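Local structure of Poly(A) RNA polymerase protein 2 (Saccharomyces cerevisiae, 3NYB) at residues L96-T110 with R119-G131. The protein probably adds poly(A) tails to RNA substrates, serving as the catalytic polymerase subunit of the TRAMP complex in nuclear RNA surveillance. The protein carries 1 engineered substitution. Sequence-based numbering, arbitrary orientation.
Sequences LYSLASHLKKKNLAT and RVPIIKFVEPHSG
Helix 96-105 lies over strand 121-127 and runs nearly parallel to it, their axes 9.4 Å apart at closest and 10° from alignment, so that Leu96 faces Pro121 and Ile123 at one end and Leu103 faces Phe125 further along. Leu96 divides its branches: CD1 rests on Pro121, whereas CD2 packs against CG2 of Ile123. The longer arm of Ile123 reaches toward the helix: with CG1 anti to the backbone N (chi1 178°), CD1 comes against Ala100 and CD2 of Leu103. That same Leu103 methyl lies over one face of the Phe125 ring, toward its rim, in a CH-pi contact 4.2 Å from the centroid. Ala109 CB meets the ring obliquely, 3.5 Å from Phe125 CD1, and Ile49 of helix 36-54 also touches this aromatic side chain.

Beyond the helix the chain turns at Asn107, whose positive phi closes a Schellman motif, and passes over residues Val126 to Pro128. Here the backbones meet through CA-H...O contacts, Glu127 CA lying 3.3 Å from Leu108 O and Ala109 CA 3.6 Å from Val126 O, while the Pro128 ring packs against the carbonyls of Asn107 and Leu108. Glu127 folds back over its own turn: OE2 accepts both N and OG of Ser130 from one face of the carboxylate, and OE1 accepts His129 N at 2.8 Å. A water links OE1 to Asn107 O, donating to both. With an alanine at Glu127, the amides of His129 and Ser130 and the Ser130 hydroxyl would probably lose these acceptors, and the water its bridge to Asn107.

Strand 121-127 pairs antiparallel with strands 113-116 and 132-137, and helix 92-105 helps cover one face of this mixed sheet, an alpha/beta layering consistent with the central palm domain of nucleotidyltransferase-type poly(A) polymerases.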
loop_
_atom_site.group_PDB
_atom_site.type_symbol
_atom_site.label_atom_id
_atom_site.label_comp_id
_atom_site.label_asym_id
_atom_site.label_seq_id
_atom_site.Cartn_x
_atom_site.Cartn_y
_atom_site.Cartn_z
ATOM N N LEU A 96 -26.610 8.630 13.316
ATOM C CA LEU A 96 -26.422 7.669 12.240
ATOM C C LEU A 96 -27.687 6.810 12.056
ATOM O O LEU A 96 -28.105 6.556 10.924
ATOM C CB LEU A 96 -25.177 6.800 12.449
ATOM C CG LEU A 96 -23.782 7.431 12.298
ATOM C CD1 LEU A 96 -22.700 6.609 13.000
ATOM C CD2 LEU A 96 -23.396 7.645 10.842
ATOM N N TYR A 97 -28.299 6.367 13.156
ATOM C CA TYR A 97 -29.528 5.580 13.058
ATOM C C TYR A 97 -30.585 6.348 12.266
ATOM O O TYR A 97 -31.314 5.768 11.456
ATOM C CB TYR A 97 -30.068 5.199 14.442
ATOM C CG TYR A 97 -29.056 4.527 15.340
ATOM C CD1 TYR A 97 -28.966 4.858 16.692
ATOM C CD2 TYR A 97 -28.176 3.574 14.837
ATOM C CE1 TYR A 97 -28.041 4.251 17.519
ATOM C CE2 TYR A 97 -27.246 2.960 15.657
ATOM C CZ TYR A 97 -27.183 3.300 16.998
ATOM O OH TYR A 97 -26.253 2.692 17.813
ATOM N N SER A 98 -30.647 7.657 12.494
ATOM C CA SER A 98 -31.634 8.510 11.838
ATOM C C SER A 98 -31.334 8.684 10.356
ATOM O O SER A 98 -32.238 8.643 9.522
ATOM C CB SER A 98 -31.688 9.880 12.514
ATOM O OG SER A 98 -31.902 9.740 13.903
ATOM N N LEU A 99 -30.062 8.898 10.041
ATOM C CA LEU A 99 -29.607 8.996 8.661
ATOM C C LEU A 99 -29.895 7.684 7.927
ATOM O O LEU A 99 -30.380 7.689 6.791
ATOM C CB LEU A 99 -28.104 9.280 8.634
ATOM C CG LEU A 99 -27.427 9.408 7.271
ATOM C CD1 LEU A 99 -28.260 10.270 6.306
ATOM C CD2 LEU A 99 -26.019 9.976 7.432
ATOM N N ALA A 100 -29.585 6.563 8.581
ATOM C CA ALA A 100 -29.854 5.243 8.014
ATOM C C ALA A 100 -31.324 5.087 7.694
ATOM O O ALA A 100 -31.701 4.869 6.545
ATOM C CB ALA A 100 -29.405 4.136 8.966
ATOM N N SER A 101 -32.153 5.191 8.727
ATOM C CA SER A 101 -33.592 5.103 8.545
ATOM C C SER A 101 -34.037 5.953 7.359
ATOM O O SER A 101 -34.867 5.532 6.559
ATOM C CB SER A 101 -34.297 5.558 9.811
ATOM O OG SER A 101 -35.472 4.826 10.011
ATOM N N HIS A 102 -33.451 7.137 7.232
ATOM C CA HIS A 102 -33.854 8.109 6.212
ATOM C C HIS A 102 -33.379 7.713 4.804
ATOM O O HIS A 102 -34.119 7.826 3.825
ATOM C CB HIS A 102 -33.341 9.501 6.611
ATOM C CG HIS A 102 -33.711 10.599 5.659
ATOM N ND1 HIS A 102 -32.779 11.460 5.122
ATOM C CD2 HIS A 102 -34.912 10.991 5.173
ATOM C CE1 HIS A 102 -33.387 12.330 4.334
ATOM N NE2 HIS A 102 -34.682 12.064 4.345
ATOM N N LEU A 103 -32.134 7.260 4.707
ATOM C CA LEU A 103 -31.589 6.797 3.437
ATOM C C LEU A 103 -32.442 5.673 2.852
ATOM O O LEU A 103 -32.783 5.692 1.668
ATOM C CB LEU A 103 -30.141 6.334 3.619
ATOM C CG LEU A 103 -29.045 7.339 3.273
ATOM C CD1 LEU A 103 -29.622 8.735 3.197
ATOM C CD2 LEU A 103 -27.860 7.272 4.236
ATOM N N LYS A 104 -32.791 4.704 3.694
ATOM C CA LYS A 104 -33.567 3.546 3.273
ATOM C C LYS A 104 -34.904 3.995 2.711
ATOM O O LYS A 104 -35.315 3.579 1.626
ATOM C CB LYS A 104 -33.814 2.620 4.461
ATOM C CG LYS A 104 -32.596 2.320 5.326
ATOM C CD LYS A 104 -32.095 0.886 5.152
ATOM C CE LYS A 104 -32.765 -0.084 6.121
ATOM N NZ LYS A 104 -32.409 -1.510 5.848
ATOM N N LYS A 105 -35.569 4.855 3.471
ATOM C CA LYS A 105 -36.879 5.391 3.119
ATOM C C LYS A 105 -36.863 6.172 1.794
ATOM O O LYS A 105 -37.731 5.981 0.934
ATOM C CB LYS A 105 -37.384 6.260 4.275
ATOM C CG LYS A 105 -38.770 6.847 4.093
ATOM C CD LYS A 105 -39.649 6.592 5.324
ATOM C CE LYS A 105 -41.050 7.190 5.176
ATOM N NZ LYS A 105 -41.105 8.651 5.480
ATOM N N LYS A 106 -35.861 7.026 1.622
ATOM C CA LYS A 106 -35.720 7.810 0.396
ATOM C C LYS A 106 -35.060 7.014 -0.751
ATOM O O LYS A 106 -34.807 7.560 -1.830
ATOM C CB LYS A 106 -34.934 9.101 0.680
ATOM C CG LYS A 106 -35.591 10.062 1.667
ATOM C CD LYS A 106 -36.498 11.055 0.964
ATOM C CE LYS A 106 -35.708 11.868 -0.061
ATOM N NZ LYS A 106 -36.491 12.958 -0.734
ATOM N N ASN A 107 -34.782 5.731 -0.513
ATOM C CA ASN A 107 -34.204 4.842 -1.537
ATOM C C ASN A 107 -32.783 5.149 -2.019
ATOM O O ASN A 107 -32.444 4.856 -3.168
ATOM C CB ASN A 107 -35.138 4.724 -2.754
ATOM C CG ASN A 107 -36.235 3.706 -2.547
ATOM O OD1 ASN A 107 -35.972 2.506 -2.447
ATOM N ND2 ASN A 107 -37.480 4.178 -2.490
ATOM N N LEU A 108 -31.957 5.715 -1.146
ATOM C CA LEU A 108 -30.568 5.973 -1.495
ATOM C C LEU A 108 -29.677 4.905 -0.889
ATOM O O LEU A 108 -28.455 4.944 -1.011
ATOM C CB LEU A 108 -30.142 7.374 -1.059
ATOM C CG LEU A 108 -30.995 8.445 -1.742
ATOM C CD1 LEU A 108 -30.714 9.836 -1.204
ATOM C CD2 LEU A 108 -30.794 8.396 -3.246
ATOM N N ALA A 109 -30.316 3.936 -0.245
ATOM C CA ALA A 109 -29.614 2.822 0.362
ATOM C C ALA A 109 -30.535 1.616 0.443
ATOM O O ALA A 109 -31.746 1.764 0.623
ATOM C CB ALA A 109 -29.130 3.204 1.748
ATOM N N THR A 110 -29.959 0.423 0.304
ATOM C CA THR A 110 -30.691 -0.810 0.596
ATOM C C THR A 110 -30.286 -1.314 1.979
ATOM O O THR A 110 -30.819 -0.852 2.989
ATOM C CB THR A 110 -30.464 -1.901 -0.471
ATOM O OG1 THR A 110 -29.093 -2.320 -0.455
ATOM C CG2 THR A 110 -30.813 -1.371 -1.854
ATOM N N ARG A 119 -12.980 3.387 16.897
ATOM C CA ARG A 119 -13.791 4.167 17.835
ATOM C C ARG A 119 -14.625 5.263 17.169
ATOM O O ARG A 119 -15.361 5.985 17.845
ATOM C CB ARG A 119 -12.929 4.774 18.945
ATOM C CG ARG A 119 -12.390 3.758 19.924
ATOM C CD ARG A 119 -11.703 4.423 21.100
ATOM N NE ARG A 119 -10.834 3.481 21.798
ATOM C CZ ARG A 119 -9.634 3.119 21.360
ATOM N NH1 ARG A 119 -9.163 3.624 20.225
ATOM N NH2 ARG A 119 -8.903 2.254 22.052
ATOM N N VAL A 120 -14.493 5.396 15.852
ATOM C CA VAL A 120 -15.358 6.286 15.085
ATOM C C VAL A 120 -16.428 5.453 14.391
ATOM O O VAL A 120 -16.108 4.599 13.563
ATOM C CB VAL A 120 -14.575 7.077 14.028
ATOM C CG1 VAL A 120 -15.516 7.975 13.234
ATOM C CG2 VAL A 120 -13.480 7.894 14.686
ATOM N N PRO A 121 -17.702 5.687 14.744
ATOM C CA PRO A 121 -18.824 4.899 14.222
ATOM C C PRO A 121 -19.140 5.305 12.794
ATOM O O PRO A 121 -19.156 6.496 12.489
ATOM C CB PRO A 121 -19.977 5.267 15.151
ATOM C CG PRO A 121 -19.635 6.608 15.681
ATOM C CD PRO A 121 -18.142 6.773 15.637
ATOM N N ILE A 122 -19.381 4.317 11.937
ATOM C CA ILE A 122 -19.532 4.552 10.507
ATOM C C ILE A 122 -20.731 3.813 9.924
ATOM O O ILE A 122 -21.104 2.742 10.391
ATOM C CB ILE A 122 -18.271 4.118 9.754
ATOM C CG1 ILE A 122 -17.101 5.013 10.140
ATOM C CG2 ILE A 122 -18.491 4.167 8.255
ATOM C CD1 ILE A 122 -15.777 4.486 9.634
ATOM N N ILE A 123 -21.329 4.398 8.895
ATOM C CA ILE A 123 -22.484 3.813 8.226
ATOM C C ILE A 123 -22.099 3.475 6.772
ATOM O O ILE A 123 -21.692 4.353 5.999
ATOM C CB ILE A 123 -23.678 4.799 8.291
ATOM C CG1 ILE A 123 -24.892 4.257 7.572
ATOM C CG2 ILE A 123 -23.323 6.141 7.660
ATOM C CD1 ILE A 123 -25.807 5.365 7.108
ATOM N N LYS A 124 -22.185 2.198 6.412
ATOM C CA LYS A 124 -21.837 1.763 5.056
ATOM C C LYS A 124 -23.094 1.397 4.290
ATOM O O LYS A 124 -24.005 0.807 4.854
ATOM C CB LYS A 124 -20.925 0.538 5.091
ATOM C CG LYS A 124 -19.637 0.735 5.850
ATOM C CD LYS A 124 -18.981 -0.610 6.131
ATOM C CE LYS A 124 -18.597 -1.332 4.845
ATOM N NZ LYS A 124 -17.883 -2.617 5.110
ATOM N N PHE A 125 -23.139 1.734 3.006
ATOM C CA PHE A 125 -24.273 1.370 2.166
ATOM C C PHE A 125 -23.948 1.471 0.676
ATOM O O PHE A 125 -22.838 1.831 0.291
ATOM C CB PHE A 125 -25.499 2.229 2.508
ATOM C CG PHE A 125 -25.341 3.685 2.158
ATOM C CD1 PHE A 125 -25.814 4.180 0.950
ATOM C CD2 PHE A 125 -24.714 4.561 3.039
ATOM C CE1 PHE A 125 -25.668 5.530 0.623
ATOM C CE2 PHE A 125 -24.560 5.907 2.726
ATOM C CZ PHE A 125 -25.038 6.397 1.515
ATOM N N VAL A 126 -24.926 1.145 -0.157
ATOM C CA VAL A 126 -24.777 1.287 -1.599
ATOM C C VAL A 126 -25.904 2.145 -2.149
ATOM O O VAL A 126 -27.077 1.840 -1.940
ATOM C CB VAL A 126 -24.804 -0.089 -2.300
ATOM C CG1 VAL A 126 -24.841 0.078 -3.803
ATOM C CG2 VAL A 126 -23.599 -0.919 -1.894
ATOM N N GLU A 127 -25.562 3.223 -2.841
ATOM C CA GLU A 127 -26.584 3.997 -3.531
ATOM C C GLU A 127 -26.990 3.183 -4.745
ATOM O O GLU A 127 -26.163 2.900 -5.618
ATOM C CB GLU A 127 -26.079 5.377 -3.938
ATOM C CG GLU A 127 -27.189 6.351 -4.343
ATOM C CD GLU A 127 -27.663 6.153 -5.773
ATOM O OE1 GLU A 127 -28.835 5.762 -5.969
ATOM O OE2 GLU A 127 -26.866 6.388 -6.707
ATOM N N PRO A 128 -28.267 2.783 -4.784
ATOM C CA PRO A 128 -28.839 1.787 -5.699
ATOM C C PRO A 128 -28.791 2.197 -7.167
ATOM O O PRO A 128 -28.435 1.388 -8.016
ATOM C CB PRO A 128 -30.293 1.681 -5.236
ATOM C CG PRO A 128 -30.338 2.315 -3.877
ATOM C CD PRO A 128 -29.277 3.351 -3.879
ATOM N N HIS A 129 -29.146 3.435 -7.464
ATOM C CA HIS A 129 -29.154 3.890 -8.847
ATOM C C HIS A 129 -27.791 3.750 -9.503
ATOM O O HIS A 129 -27.685 3.238 -10.619
ATOM C CB HIS A 129 -29.621 5.341 -8.947
ATOM C CG HIS A 129 -29.676 5.856 -10.349
ATOM N ND1 HIS A 129 -30.544 5.354 -11.294
ATOM C CD2 HIS A 129 -28.969 6.833 -10.970
ATOM C CE1 HIS A 129 -30.371 5.996 -12.436
ATOM N NE2 HIS A 129 -29.422 6.901 -12.264
ATOM N N SER A 130 -26.757 4.211 -8.804
ATOM C CA SER A 130 -25.394 4.218 -9.340
ATOM C C SER A 130 -24.561 3.020 -8.902
ATOM O O SER A 130 -23.489 2.778 -9.453
ATOM C CB SER A 130 -24.663 5.494 -8.921
ATOM O OG SER A 130 -24.301 5.438 -7.550
ATOM N N GLY A 131 -25.037 2.287 -7.897
ATOM C CA GLY A 131 -24.325 1.122 -7.399
ATOM C C GLY A 131 -23.034 1.459 -6.676
ATOM O O GLY A 131 -22.225 0.573 -6.386
HETATM O O HOH W 1 -31.586 5.895 -5.772
HETATM O O HOH W 2 -27.594 -0.310 1.011
#